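Local coordinates for protein carbonic anhydrase (PDB 1DDZ) that probably catalyses the reversible hydration of carbon dioxide to hydrogencarbonate, as a zinc-dependent carbonic anhydrase of the beta class with two zinc sites in each chain, at residues A[45-48]-A[49-53]; A[151-154]-A[155-158]; A[268-271]-A[272-276]. One frame throughout, in Å; residues are numbered along the deposited sequence.

Contact 1. Residues A[45-48]-A[49-53]; sequences AWRQ and EMLKQ
A Met-aromatic contact within one helix, an i to i+4 pair on the last turns of helix 38-53, joins Met50 to the indole of Trp46. Met50 CG does most of the touching: it lies over one face of the five-membered ring, 3.6 Å from the centroid and 24° off the normal, a CH-pi contact displaced toward the rim. Its nearest ring atom is Trp46 NE1, which Met50 CG meets at 3.3 Å. The sulfur follows obliquely, Met50 SD standing 4.5 Å from the same centroid. Trp46 holds its indole anti to the backbone N (chi1 167°), beside its own carbonyl carbon, which brings the ring back near the next turn; Met50 CG lies beside its backbone N, and the chain then bends at chi2 and chi3. In the backbone, Met50 N bonds to Trp46 O at 2.8 Å, so backbone and side chains link the same two residues. The other rungs of the alpha-helical ladder run from Glu49 N to Ala45 O, from Leu51 N to Arg47 O and from Lys52 N to Gln48 O. This helix precedes the first strand of the N-terminal beta-carbonic anhydrase unit, yet Trp46 also packs on Val333 and Asn340 of the second unit, about 11 Å from the side chain of the zinc ligand His384. Phe58 of helix 57-62 meets the indole edge-to-face. Leu51 lays CD1 3.5 Å from Arg47 O and obliquely beside the Arg47 guanidinium, whose NE bonds to Asp472 O and whose NH1 forms a salt bridge with Glu44. Gln53 NE2 donates to Glu49 OE1 at 3.2 Å, reaching it from above the carboxylate plane.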
ATOM      1  N   ALA A  45      32.733 -16.852 -11.967  1.00 28.27           N
ATOM      2  CA  ALA A  45      33.239 -18.098 -11.394  1.00 25.52           C
ATOM      3  C   ALA A  45      32.116 -19.154 -11.385  1.00 26.71           C
ATOM      4  O   ALA A  45      32.319 -20.309 -11.760  1.00 29.40           O
ATOM      5  CB  ALA A  45      33.736 -17.853  -9.984  1.00 23.05           C
ATOM      6  N   TRP A  46      30.921 -18.723 -10.998  1.00 27.33           N
ATOM      7  CA  TRP A  46      29.752 -19.588 -10.942  1.00 23.96           C
ATOM      8  C   TRP A  46      29.411 -20.139 -12.323  1.00 27.15           C
ATOM      9  O   TRP A  46      29.225 -21.347 -12.477  1.00 29.36           O
ATOM     10  CB  TRP A  46      28.562 -18.815 -10.372  1.00 18.59           C
ATOM     11  CG  TRP A  46      27.252 -19.505 -10.549  1.00 14.30           C
ATOM     12  CD1 TRP A  46      26.828 -20.620  -9.903  1.00 14.60           C
ATOM     13  CD2 TRP A  46      26.183 -19.113 -11.423  1.00 15.19           C
ATOM     14  NE1 TRP A  46      25.557 -20.952 -10.313  1.00 16.49           N
ATOM     15  CE2 TRP A  46      25.135 -20.040 -11.247  1.00 16.33           C
ATOM     16  CE3 TRP A  46      26.005 -18.065 -12.341  1.00 15.25           C
ATOM     17  CZ2 TRP A  46      23.927 -19.953 -11.946  1.00 16.79           C
ATOM     18  CZ3 TRP A  46      24.808 -17.983 -13.036  1.00 11.27           C
ATOM     19  CH2 TRP A  46      23.787 -18.919 -12.836  1.00 13.74           C
ATOM     20  N   ARG A  47      29.312 -19.257 -13.320  1.00 28.96           N
ATOM     21  CA  ARG A  47      28.997 -19.668 -14.688  1.00 28.70           C
ATOM     22  C   ARG A  47      29.993 -20.711 -15.163  1.00 29.11           C
ATOM     23  O   ARG A  47      29.609 -21.715 -15.757  1.00 28.98           O
ATOM     24  CB  ARG A  47      29.064 -18.488 -15.651  1.00 28.16           C
ATOM     25  CG  ARG A  47      28.142 -17.351 -15.335  1.00 29.77           C
ATOM     26  CD  ARG A  47      28.373 -16.235 -16.317  1.00 29.91           C
ATOM     27  NE  ARG A  47      28.013 -16.668 -17.660  1.00 36.40           N
ATOM     28  CZ  ARG A  47      28.869 -16.887 -18.656  1.00 35.28           C
ATOM     29  NH1 ARG A  47      30.171 -16.710 -18.480  1.00 34.45           N
ATOM     30  NH2 ARG A  47      28.412 -17.301 -19.830  1.00 36.31           N
ATOM     31  N   GLN A  48      31.271 -20.464 -14.898  1.00 30.13           N
ATOM     32  CA  GLN A  48      32.315 -21.383 -15.305  1.00 30.38           C
ATOM     33  C   GLN A  48      32.138 -22.730 -14.653  1.00 31.73           C
ATOM     34  O   GLN A  48      32.086 -23.738 -15.333  1.00 33.44           O
ATOM     35  CB  GLN A  48      33.699 -20.814 -15.002  1.00 30.40           C
ATOM     36  CG  GLN A  48      34.134 -19.764 -16.009  1.00 33.15           C
ATOM     37  CD  GLN A  48      33.721 -20.111 -17.438  1.00 34.70           C
ATOM     38  OE1 GLN A  48      32.997 -19.355 -18.091  1.00 36.26           O
ATOM     39  NE2 GLN A  48      34.146 -21.265 -17.912  1.00 36.28           N
ATOM     40  N   GLU A  49      31.998 -22.743 -13.334  1.00 33.72           N
ATOM     41  CA  GLU A  49      31.807 -23.988 -12.614  1.00 34.68           C
ATOM     42  C   GLU A  49      30.571 -24.732 -13.119  1.00 33.07           C
ATOM     43  O   GLU A  49      30.599 -25.949 -13.279  1.00 34.86           O
ATOM     44  CB  GLU A  49      31.712 -23.731 -11.110  1.00 39.80           C
ATOM     45  CG  GLU A  49      31.695 -25.003 -10.254  1.00 48.85           C
ATOM     46  CD  GLU A  49      32.787 -26.006 -10.647  1.00 55.60           C
ATOM     47  OE1 GLU A  49      32.442 -27.059 -11.238  1.00 55.29           O
ATOM     48  OE2 GLU A  49      33.985 -25.741 -10.375  1.00 60.65           O
ATOM     49  N   MET A  50      29.503 -24.003 -13.414  1.00 31.69           N
ATOM     50  CA  MET A  50      28.274 -24.616 -13.918  1.00 29.87           C
ATOM     51  C   MET A  50      28.482 -25.248 -15.282  1.00 31.19           C
ATOM     52  O   MET A  50      28.084 -26.380 -15.519  1.00 28.54           O
ATOM     53  CB  MET A  50      27.146 -23.585 -13.997  1.00 31.76           C
ATOM     54  CG  MET A  50      26.657 -23.080 -12.642  1.00 29.61           C
ATOM     55  SD  MET A  50      26.131 -24.436 -11.560  1.00 32.94           S
ATOM     56  CE  MET A  50      27.634 -24.655 -10.530  1.00 25.13           C
ATOM     57  N   LEU A  51      29.101 -24.507 -16.188  1.00 33.96           N
ATOM     58  CA  LEU A  51      29.374 -25.013 -17.524  1.00 35.04           C
ATOM     59  C   LEU A  51      30.316 -26.211 -17.490  1.00 36.55           C
ATOM     60  O   LEU A  51      30.144 -27.163 -18.245  1.00 37.75           O
ATOM     61  CB  LEU A  51      29.946 -23.902 -18.392  1.00 30.70           C
ATOM     62  CG  LEU A  51      28.834 -22.936 -18.780  1.00 31.49           C
ATOM     63  CD1 LEU A  51      29.399 -21.619 -19.263  1.00 29.79           C
ATOM     64  CD2 LEU A  51      27.947 -23.593 -19.819  1.00 25.76           C
ATOM     65  N   LYS A  52      31.278 -26.178 -16.579  1.00 39.90           N
ATOM     66  CA  LYS A  52      32.244 -27.253 -16.417  1.00 41.66           C
ATOM     67  C   LYS A  52      31.579 -28.534 -15.934  1.00 42.85           C
ATOM     68  O   LYS A  52      31.990 -29.623 -16.320  1.00 45.38           O
ATOM     69  CB  LYS A  52      33.320 -26.819 -15.426  1.00 43.74           C
ATOM     70  CG  LYS A  52      34.346 -27.871 -15.050  1.00 46.90           C
ATOM     71  CD  LYS A  52      35.309 -27.267 -14.031  1.00 51.67           C
ATOM     72  CE  LYS A  52      36.306 -28.276 -13.476  1.00 54.21           C
ATOM     73  NZ  LYS A  52      37.131 -27.660 -12.381  1.00 57.13           N
ATOM     74  N   GLN A  53      30.578 -28.405 -15.065  1.00 43.05           N
ATOM     75  CA  GLN A  53      29.855 -29.566 -14.532  1.00 44.14           C
ATOM     76  C   GLN A  53      28.851 -30.055 -15.543  1.00 42.43           C
ATOM     77  O   GLN A  53      28.596 -31.251 -15.662  1.00 44.00           O
ATOM     78  CB  GLN A  53      29.076 -29.211 -13.259  1.00 48.00           C
ATOM     79  CG  GLN A  53      29.914 -28.968 -12.005  1.00 57.72           C
ATOM     80  CD  GLN A  53      29.072 -28.509 -10.813  1.00 60.35           C
ATOM     81  OE1 GLN A  53      27.838 -28.611 -10.823  1.00 61.90           O
ATOM     82  NE2 GLN A  53      29.739 -27.997  -9.781  1.00 60.22           N
TER

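Contact 2. Residues A[151-154]-A[155-158]; sequences WLRH and IRDV
Leu152 O accepts from Arg156 N at 3.3 Å and Arg153 O from Asp157 N at 3.1 Å, and helix 147-161 here mixes i+4 and i+3 bonds, several of them weak. One water lies 2.6 Å from His154 ND1 and donates to Asp157 OD2 at 2.8 Å, bridging the two. His154 NE2 bonds to Ser105 OG of the second subunit, so both ring nitrogens have partners that fix its rotation. Arg153 and Arg156 run alongside each other with their guanidinium planes 41° apart. Arg156 CG lies over one face of the Arg153 group, and Arg156 NH2 comes 3.9 Å from Arg153 NH1. Asp232 O of the second subunit accepts from Arg156 NH2, and the carboxylate of that Asp232 makes a long, weak ion pair with Arg153 NH1 that may ease the like charges. Leu152 CD2 touches Ile155 CD1 at 3.7 Å, and the Ile155 side chain lies about 6 Å from that of the zinc ligand Cys133. In this beta-carbonic anhydrase unit the polar face of the helix meets the second subunit, while Leu152 and Ile155 pack on helix 134-141, Ile155 and Val158 on helix 172-193, and Trp151 on helix 361-373.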
ATOM      1  N   TRP A 151       4.614  -2.026   9.217  1.00 11.14           N
ATOM      2  CA  TRP A 151       4.464  -3.269   8.474  1.00 11.53           C
ATOM      3  C   TRP A 151       4.228  -4.355   9.534  1.00 11.03           C
ATOM      4  O   TRP A 151       3.293  -5.147   9.441  1.00 12.54           O
ATOM      5  CB  TRP A 151       5.759  -3.575   7.700  1.00 10.24           C
ATOM      6  CG  TRP A 151       5.690  -4.812   6.846  1.00 11.50           C
ATOM      7  CD1 TRP A 151       6.183  -6.048   7.149  1.00  9.29           C
ATOM      8  CD2 TRP A 151       5.099  -4.922   5.540  1.00  7.49           C
ATOM      9  NE1 TRP A 151       5.935  -6.921   6.114  1.00  9.12           N
ATOM     10  CE2 TRP A 151       5.275  -6.256   5.115  1.00  8.94           C
ATOM     11  CE3 TRP A 151       4.443  -4.017   4.689  1.00  7.73           C
ATOM     12  CZ2 TRP A 151       4.821  -6.711   3.872  1.00  8.89           C
ATOM     13  CZ3 TRP A 151       3.990  -4.471   3.455  1.00 11.74           C
ATOM     14  CH2 TRP A 151       4.183  -5.807   3.061  1.00  9.13           C
ATOM     15  N   LEU A 152       5.080  -4.359  10.557  1.00 15.10           N
ATOM     16  CA  LEU A 152       5.020  -5.330  11.650  1.00 14.35           C
ATOM     17  C   LEU A 152       3.759  -5.311  12.514  1.00 13.99           C
ATOM     18  O   LEU A 152       3.531  -6.264  13.257  1.00 13.98           O
ATOM     19  CB  LEU A 152       6.269  -5.238  12.519  1.00 13.02           C
ATOM     20  CG  LEU A 152       7.567  -5.483  11.742  1.00  8.61           C
ATOM     21  CD1 LEU A 152       8.738  -5.364  12.664  1.00  7.00           C
ATOM     22  CD2 LEU A 152       7.537  -6.853  11.102  1.00  9.50           C
ATOM     23  N   ARG A 153       2.949  -4.253  12.416  1.00 12.90           N
ATOM     24  CA  ARG A 153       1.697  -4.184  13.161  1.00 11.84           C
ATOM     25  C   ARG A 153       0.783  -5.322  12.731  1.00 13.79           C
ATOM     26  O   ARG A 153      -0.056  -5.737  13.497  1.00 13.88           O
ATOM     27  CB  ARG A 153       0.951  -2.870  12.924  1.00 14.25           C
ATOM     28  CG  ARG A 153       1.473  -1.654  13.651  1.00 22.73           C
ATOM     29  CD  ARG A 153       1.794  -1.935  15.108  1.00 29.85           C
ATOM     30  NE  ARG A 153       3.154  -2.470  15.258  1.00 35.48           N
ATOM     31  CZ  ARG A 153       3.974  -2.182  16.264  1.00 35.14           C
ATOM     32  NH1 ARG A 153       3.583  -1.351  17.229  1.00 38.38           N
ATOM     33  NH2 ARG A 153       5.183  -2.734  16.311  1.00 37.51           N
ATOM     34  N   HIS A 154       0.945  -5.833  11.507  1.00 10.27           N
ATOM     35  CA  HIS A 154       0.108  -6.922  11.028  1.00  8.35           C
ATOM     36  C   HIS A 154       0.402  -8.210  11.755  1.00  8.73           C
ATOM     37  O   HIS A 154      -0.497  -8.994  12.022  1.00 12.37           O
ATOM     38  CB  HIS A 154       0.253  -7.108   9.515  1.00  8.71           C
ATOM     39  CG  HIS A 154      -0.321  -5.981   8.725  1.00  7.00           C
ATOM     40  ND1 HIS A 154      -1.677  -5.843   8.504  1.00  7.00           N
ATOM     41  CD2 HIS A 154       0.259  -4.912   8.140  1.00  7.00           C
ATOM     42  CE1 HIS A 154      -1.899  -4.736   7.825  1.00  7.00           C
ATOM     43  NE2 HIS A 154      -0.739  -4.157   7.593  1.00  7.00           N
ATOM     44  N   ILE A 155       1.662  -8.417  12.109  1.00  9.71           N
ATOM     45  CA  ILE A 155       2.056  -9.603  12.859  1.00 13.48           C
ATOM     46  C   ILE A 155       1.471  -9.486  14.281  1.00 15.46           C
ATOM     47  O   ILE A 155       1.108 -10.478  14.905  1.00 16.10           O
ATOM     48  CB  ILE A 155       3.567  -9.706  12.926  1.00 13.22           C
ATOM     49  CG1 ILE A 155       4.116  -9.930  11.519  1.00 17.78           C
ATOM     50  CG2 ILE A 155       3.989 -10.840  13.857  1.00 19.58           C
ATOM     51  CD1 ILE A 155       5.615 -10.033  11.454  1.00 16.16           C
ATOM     52  N   ARG A 156       1.381  -8.249  14.769  1.00 18.37           N
ATOM     53  CA  ARG A 156       0.823  -7.934  16.088  1.00 16.94           C
ATOM     54  C   ARG A 156      -0.656  -8.276  16.110  1.00 13.94           C
ATOM     55  O   ARG A 156      -1.187  -8.699  17.119  1.00 15.17           O
ATOM     56  CB  ARG A 156       1.019  -6.464  16.403  1.00 13.38           C
ATOM     57  CG  ARG A 156       2.407  -6.156  16.806  1.00 17.66           C
ATOM     58  CD  ARG A 156       2.596  -6.617  18.219  1.00 25.70           C
ATOM     59  NE  ARG A 156       3.296  -5.584  18.945  1.00 28.71           N
ATOM     60  CZ  ARG A 156       2.757  -4.771  19.846  1.00 25.85           C
ATOM     61  NH1 ARG A 156       1.478  -4.853  20.202  1.00 21.26           N
ATOM     62  NH2 ARG A 156       3.506  -3.799  20.315  1.00 27.24           N
ATOM     63  N   ASP A 157      -1.317  -8.115  14.974  1.00 14.05           N
ATOM     64  CA  ASP A 157      -2.720  -8.477  14.888  1.00 12.89           C
ATOM     65  C   ASP A 157      -2.832  -9.975  15.026  1.00 14.30           C
ATOM     66  O   ASP A 157      -3.769 -10.455  15.626  1.00 20.93           O
ATOM     67  CB  ASP A 157      -3.331  -8.032  13.578  1.00 13.09           C
ATOM     68  CG  ASP A 157      -3.619  -6.559  13.555  1.00 17.70           C
ATOM     69  OD1 ASP A 157      -3.422  -5.881  14.586  1.00 15.39           O
ATOM     70  OD2 ASP A 157      -4.032  -6.069  12.487  1.00 19.03           O
ATOM     71  N   VAL A 158      -1.859 -10.714  14.500  1.00 13.33           N
ATOM     72  CA  VAL A 158      -1.864 -12.168  14.625  1.00 10.56           C
ATOM     73  C   VAL A 158      -1.723 -12.563  16.101  1.00 10.33           C
ATOM     74  O   VAL A 158      -2.447 -13.433  16.574  1.00  8.44           O
ATOM     75  CB  VAL A 158      -0.732 -12.810  13.796  1.00 11.52           C
ATOM     76  CG1 VAL A 158      -0.761 -14.325  13.929  1.00  8.64           C
ATOM     77  CG2 VAL A 158      -0.889 -12.419  12.340  1.00  9.96           C
TER
HETATM   78  O   HOH W   1      -3.278  -7.198  10.068  1.00 26.14           O

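Contact 3. Residues A[268-271]-A[272-276]; sequences DSTM and EKLTA
One turn beyond Met271 in helix 266-279, Thr275 meets Met271 O with three atoms. Its CB lies 3.3 Å from Met271 O. At the tip, OG1 donates to the same oxygen at 2.7 Å, from well above the carbonyl plane (43° out of it), while the backbone N bonds to it at 2.8 Å. With chi1 at -57° OG1 sits beside its own backbone N, close enough for both donors to grip one acceptor. An alanine here would keep the backbone bond but is likely to cost Met271 O its second donor. Met271, bent at chi2 and chi3, crosses Leu274, and its SD meets Leu274 CD1 at 4.1 Å; Leu185 of helix 172-193 receives Met271, Leu274 and Thr275. A water donates to Ser269 O at 2.9 Å and weakly to Glu272 OE2. A hydroxyl bonded to the carbonyl four residues earlier is a common way for a threonine in an alpha-helix to satisfy its side chain, the oxygen being shared with the backbone N-H, here in a helix that packs its apolar side on a neighbouring one.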
ATOM      1  N   ASP A 268     -14.305 -19.055   6.550  1.00 11.68           N
ATOM      2  CA  ASP A 268     -14.191 -18.925   8.004  1.00 16.74           C
ATOM      3  C   ASP A 268     -14.151 -20.314   8.657  1.00 15.13           C
ATOM      4  O   ASP A 268     -13.269 -20.616   9.453  1.00 17.03           O
ATOM      5  CB  ASP A 268     -15.377 -18.112   8.569  1.00 17.43           C
ATOM      6  CG  ASP A 268     -15.284 -16.612   8.260  1.00 20.11           C
ATOM      7  OD1 ASP A 268     -14.175 -16.040   8.257  1.00 23.22           O
ATOM      8  OD2 ASP A 268     -16.337 -15.981   8.042  1.00 26.21           O
ATOM      9  N   SER A 269     -15.093 -21.167   8.283  1.00 15.01           N
ATOM     10  CA  SER A 269     -15.142 -22.512   8.821  1.00 16.45           C
ATOM     11  C   SER A 269     -13.891 -23.308   8.488  1.00 17.02           C
ATOM     12  O   SER A 269     -13.307 -23.954   9.367  1.00 13.17           O
ATOM     13  CB  SER A 269     -16.384 -23.202   8.301  1.00 18.28           C
ATOM     14  OG  SER A 269     -17.488 -22.473   8.779  1.00 21.57           O
ATOM     15  N   THR A 270     -13.458 -23.233   7.233  1.00 17.00           N
ATOM     16  CA  THR A 270     -12.255 -23.923   6.777  1.00 14.60           C
ATOM     17  C   THR A 270     -11.040 -23.542   7.622  1.00 10.69           C
ATOM     18  O   THR A 270     -10.265 -24.413   8.070  1.00 13.74           O
ATOM     19  CB  THR A 270     -11.967 -23.576   5.302  1.00 17.33           C
ATOM     20  OG1 THR A 270     -13.012 -24.096   4.478  1.00 20.36           O
ATOM     21  CG2 THR A 270     -10.663 -24.194   4.861  1.00 20.34           C
ATOM     22  N   MET A 271     -10.883 -22.244   7.862  1.00  9.82           N
ATOM     23  CA  MET A 271      -9.752 -21.757   8.659  1.00 11.14           C
ATOM     24  C   MET A 271      -9.828 -22.181  10.115  1.00 12.31           C
ATOM     25  O   MET A 271      -8.813 -22.521  10.710  1.00 14.00           O
ATOM     26  CB  MET A 271      -9.612 -20.239   8.561  1.00 16.76           C
ATOM     27  CG  MET A 271      -9.272 -19.735   7.142  1.00 17.27           C
ATOM     28  SD  MET A 271      -7.868 -20.568   6.376  1.00  9.64           S
ATOM     29  CE  MET A 271      -6.574 -20.268   7.604  1.00 11.10           C
ATOM     30  N   GLU A 272     -11.041 -22.222  10.655  1.00 14.22           N
ATOM     31  CA  GLU A 272     -11.305 -22.644  12.034  1.00 15.17           C
ATOM     32  C   GLU A 272     -10.788 -24.071  12.176  1.00 11.60           C
ATOM     33  O   GLU A 272     -10.040 -24.391  13.094  1.00 13.88           O
ATOM     34  CB  GLU A 272     -12.817 -22.580  12.247  1.00 23.47           C
ATOM     35  CG  GLU A 272     -13.338 -22.861  13.637  1.00 36.70           C
ATOM     36  CD  GLU A 272     -14.836 -22.577  13.742  1.00 43.15           C
ATOM     37  OE1 GLU A 272     -15.190 -21.526  14.324  1.00 48.46           O
ATOM     38  OE2 GLU A 272     -15.652 -23.381  13.224  1.00 46.95           O
ATOM     39  N   LYS A 273     -11.112 -24.911  11.199  1.00 15.80           N
ATOM     40  CA  LYS A 273     -10.638 -26.300  11.185  1.00 18.19           C
ATOM     41  C   LYS A 273      -9.113 -26.399  11.129  1.00 15.03           C
ATOM     42  O   LYS A 273      -8.532 -27.164  11.884  1.00 17.12           O
ATOM     43  CB  LYS A 273     -11.198 -27.055   9.987  1.00 25.00           C
ATOM     44  CG  LYS A 273     -10.953 -28.552  10.066  1.00 31.87           C
ATOM     45  CD  LYS A 273     -11.368 -29.253   8.784  1.00 40.10           C
ATOM     46  CE  LYS A 273     -11.796 -30.697   9.062  1.00 47.01           C
ATOM     47  NZ  LYS A 273     -10.868 -31.480   9.949  1.00 48.15           N
ATOM     48  N   LEU A 274      -8.480 -25.643  10.226  1.00 12.44           N
ATOM     49  CA  LEU A 274      -7.015 -25.656  10.080  1.00 10.19           C
ATOM     50  C   LEU A 274      -6.338 -25.149  11.333  1.00  7.08           C
ATOM     51  O   LEU A 274      -5.370 -25.715  11.826  1.00  8.73           O
ATOM     52  CB  LEU A 274      -6.596 -24.819   8.871  1.00 10.21           C
ATOM     53  CG  LEU A 274      -7.078 -25.338   7.523  1.00  8.37           C
ATOM     54  CD1 LEU A 274      -6.494 -24.461   6.427  1.00 12.26           C
ATOM     55  CD2 LEU A 274      -6.619 -26.767   7.353  1.00  7.00           C
ATOM     56  N   THR A 275      -6.927 -24.132  11.930  1.00 10.74           N
ATOM     57  CA  THR A 275      -6.374 -23.589  13.160  1.00 11.34           C
ATOM     58  C   THR A 275      -6.396 -24.670  14.244  1.00 12.05           C
ATOM     59  O   THR A 275      -5.404 -24.887  14.944  1.00  9.95           O
ATOM     60  CB  THR A 275      -7.185 -22.370  13.609  1.00 12.71           C
ATOM     61  OG1 THR A 275      -7.192 -21.405  12.556  1.00 15.17           O
ATOM     62  CG2 THR A 275      -6.555 -21.745  14.819  1.00 12.83           C
ATOM     63  N   ALA A 276      -7.525 -25.369  14.350  1.00 14.25           N
ATOM     64  CA  ALA A 276      -7.680 -26.440  15.328  1.00 13.14           C
ATOM     65  C   ALA A 276      -6.598 -27.483  15.132  1.00 11.96           C
ATOM     66  O   ALA A 276      -5.954 -27.915  16.090  1.00 14.03           O
ATOM     67  CB  ALA A 276      -9.049 -27.078  15.192  1.00 11.44           C
TER
HETATM   68  O   HOH W   2     -14.756 -25.734  11.077  1.00 30.13           O

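In the fold
From the N terminus the chain reaches contact 1 at the end of helix 38-53, then contact 2 in helix 147-161 and finally contact 3 in helix 266-279. Each joins successive turns of one helix, so none closes a loop, and the three follow in series without nesting or crossing. Contact 1 lies on the opposite side of the chain's centre from the others, its nearest atoms about 28 Å from contact 2. Contacts 2 and 3 come within about 9 Å, both packing on helix 172-193. Contact 1 touches the second unit, as does Trp151 of contact 2; contact 2, and more slightly contact 3 through Asp268, meet the other subunit.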